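PDB 3VFZ: probable RNA polymerase sigma-D factor from Mycobacterium tuberculosis, which probably directs RNA polymerase to specific promoters as an extracytoplasmic function sigma factor, its region 4 domain here being the part that binds the -35 element. Local coordinates for residues 40-45 / 51-56. Sequence-based numbering, arbitrary orientation.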
loop_
_atom_site.group_PDB
_atom_site.type_symbol
_atom_site.label_atom_id
_atom_site.label_comp_id
_atom_site.label_asym_id
_atom_site.label_seq_id
_atom_site.Cartn_x
_atom_site.Cartn_y
_atom_site.Cartn_z
ATOM N N LEU A 40 -2.058 1.043 0.678
ATOM C CA LEU A 40 -1.085 2.056 1.100
ATOM C C LEU A 40 -1.665 3.460 1.001
ATOM O O LEU A 40 -1.463 4.275 1.900
ATOM C CB LEU A 40 0.211 1.970 0.293
ATOM C CG LEU A 40 1.085 0.733 0.522
ATOM C CD1 LEU A 40 2.462 0.924 -0.133
ATOM C CD2 LEU A 40 1.255 0.490 2.021
ATOM N N ILE A 41 -2.379 3.748 -0.086
ATOM C CA ILE A 41 -3.006 5.066 -0.215
ATOM C C ILE A 41 -3.998 5.320 0.928
ATOM O O ILE A 41 -3.974 6.386 1.559
ATOM C CB ILE A 41 -3.663 5.266 -1.579
ATOM C CG1 ILE A 41 -2.613 5.230 -2.693
ATOM C CG2 ILE A 41 -4.419 6.584 -1.626
ATOM C CD1 ILE A 41 -3.257 5.189 -4.101
ATOM N N LEU A 42 -4.860 4.341 1.195
ATOM C CA LEU A 42 -5.845 4.432 2.284
ATOM C C LEU A 42 -5.223 4.596 3.681
ATOM O O LEU A 42 -5.648 5.466 4.467
ATOM C CB LEU A 42 -6.792 3.227 2.243
ATOM C CG LEU A 42 -7.794 3.210 1.069
ATOM C CD1 LEU A 42 -8.690 1.962 1.123
ATOM C CD2 LEU A 42 -8.667 4.479 1.045
ATOM N N ARG A 43 -4.219 3.775 3.991
ATOM C CA ARG A 43 -3.578 3.815 5.302
ATOM C C ARG A 43 -2.737 5.070 5.491
ATOM O O ARG A 43 -2.736 5.662 6.566
ATOM C CB ARG A 43 -2.646 2.608 5.500
ATOM C CG ARG A 43 -3.344 1.278 5.586
ATOM C CD ARG A 43 -3.953 1.078 6.973
ATOM N NE ARG A 43 -2.950 0.733 7.984
ATOM C CZ ARG A 43 -2.591 1.517 8.999
ATOM N NH1 ARG A 43 -3.140 2.721 9.157
ATOM N NH2 ARG A 43 -1.672 1.100 9.861
ATOM N N VAL A 44 -1.972 5.434 4.469
ATOM C CA VAL A 44 -0.903 6.423 4.652
ATOM C C VAL A 44 -1.369 7.820 4.281
ATOM O O VAL A 44 -1.262 8.737 5.079
ATOM C CB VAL A 44 0.348 6.062 3.855
ATOM C CG1 VAL A 44 1.368 7.198 3.941
ATOM C CG2 VAL A 44 0.946 4.751 4.388
ATOM N N VAL A 45 -1.915 7.971 3.080
ATOM C CA VAL A 45 -2.321 9.286 2.589
ATOM C C VAL A 45 -3.635 9.730 3.189
ATOM O O VAL A 45 -3.765 10.860 3.674
ATOM C CB VAL A 45 -2.422 9.315 1.063
ATOM C CG1 VAL A 45 -2.977 10.671 0.580
ATOM C CG2 VAL A 45 -1.059 9.048 0.464
ATOM N N GLU A 51 -8.058 -1.462 10.450
ATOM C CA GLU A 51 -9.401 -2.023 10.548
ATOM C C GLU A 51 -10.351 -1.345 9.570
ATOM O O GLU A 51 -11.167 -2.004 8.915
ATOM C CB GLU A 51 -9.943 -1.889 11.976
ATOM C CG GLU A 51 -8.980 -2.354 13.067
ATOM C CD GLU A 51 -8.057 -1.244 13.560
ATOM O OE1 GLU A 51 -6.827 -1.338 13.341
ATOM O OE2 GLU A 51 -8.563 -0.278 14.177
ATOM N N GLU A 52 -10.250 -0.022 9.485
ATOM C CA GLU A 52 -11.091 0.753 8.581
ATOM C C GLU A 52 -10.761 0.431 7.129
ATOM O O GLU A 52 -11.649 0.379 6.272
ATOM C CB GLU A 52 -10.925 2.251 8.853
ATOM C CG GLU A 52 -11.406 2.677 10.238
ATOM C CD GLU A 52 -11.156 4.143 10.521
ATOM O OE1 GLU A 52 -10.029 4.614 10.260
ATOM O OE2 GLU A 52 -12.088 4.825 10.999
ATOM N N THR A 53 -9.477 0.203 6.862
ATOM C CA THR A 53 -9.025 -0.154 5.527
ATOM C C THR A 53 -9.585 -1.513 5.111
ATOM O O THR A 53 -10.106 -1.666 4.006
ATOM C CB THR A 53 -7.488 -0.184 5.459
ATOM O OG1 THR A 53 -6.992 1.151 5.589
ATOM C CG2 THR A 53 -7.024 -0.747 4.138
ATOM N N ALA A 54 -9.484 -2.494 6.000
ATOM C CA ALA A 54 -10.036 -3.816 5.728
ATOM C C ALA A 54 -11.540 -3.728 5.448
ATOM O O ALA A 54 -12.049 -4.381 4.536
ATOM C CB ALA A 54 -9.765 -4.770 6.888
ATOM N N ALA A 55 -12.247 -2.926 6.236
ATOM C CA ALA A 55 -13.677 -2.714 5.993
ATOM C C ALA A 55 -13.882 -2.053 4.633
ATOM O O ALA A 55 -14.772 -2.431 3.877
ATOM C CB ALA A 55 -14.288 -1.868 7.095
ATOM N N ALA A 56 -13.043 -1.071 4.313
ATOM C CA ALA A 56 -13.217 -0.323 3.072
ATOM C C ALA A 56 -13.029 -1.205 1.839
ATOM O O ALA A 56 -13.758 -1.083 0.856
ATOM C CB ALA A 56 -12.273 0.876 3.023
#
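In the sigma-70 region 4 domain, helix 34-46 meets helix 50-57, the first helix of the predicted helix-turn-helix, through L42 and R43 on one side and T53 and A56 on the other. The axes of 40-45 and 51-56 run roughly antiparallel, at 149°, and come within 9.7 Å. The contact is small, burying 165 Å² in total. L42 and T53 face each other, with CA atoms 6.5 Å apart. T53 is buried and sits at the centre. R43 CD lies against T53 OG1 at 3.3 Å, and the two side chains cross at about a right angle. CD is an aliphatic carbon, so this is a packing contact; no hydrogen bond crosses between 40-45 and 51-56. L42 CB touches the same hydroxyl oxygen at 3.9 Å. T53 OG1 lies beside its own backbone N (chi1 -69°) and is hydrogen-bonded to S49 O, one turn back. Its side chain also packs on V64 of helix 61-80, the long helix that carries the second half of the helix-turn-helix. The R43 chain bends at chi2 (-78°) and chi3, which lays CG and CD against T53, while NH1 is hydrogen-bonded to L48 O in the connection between the helices. Farther along helix 50-57, L42 CD1 reaches A56 CB at 4.2 Å, an apolar contact; L48 touches both side chains.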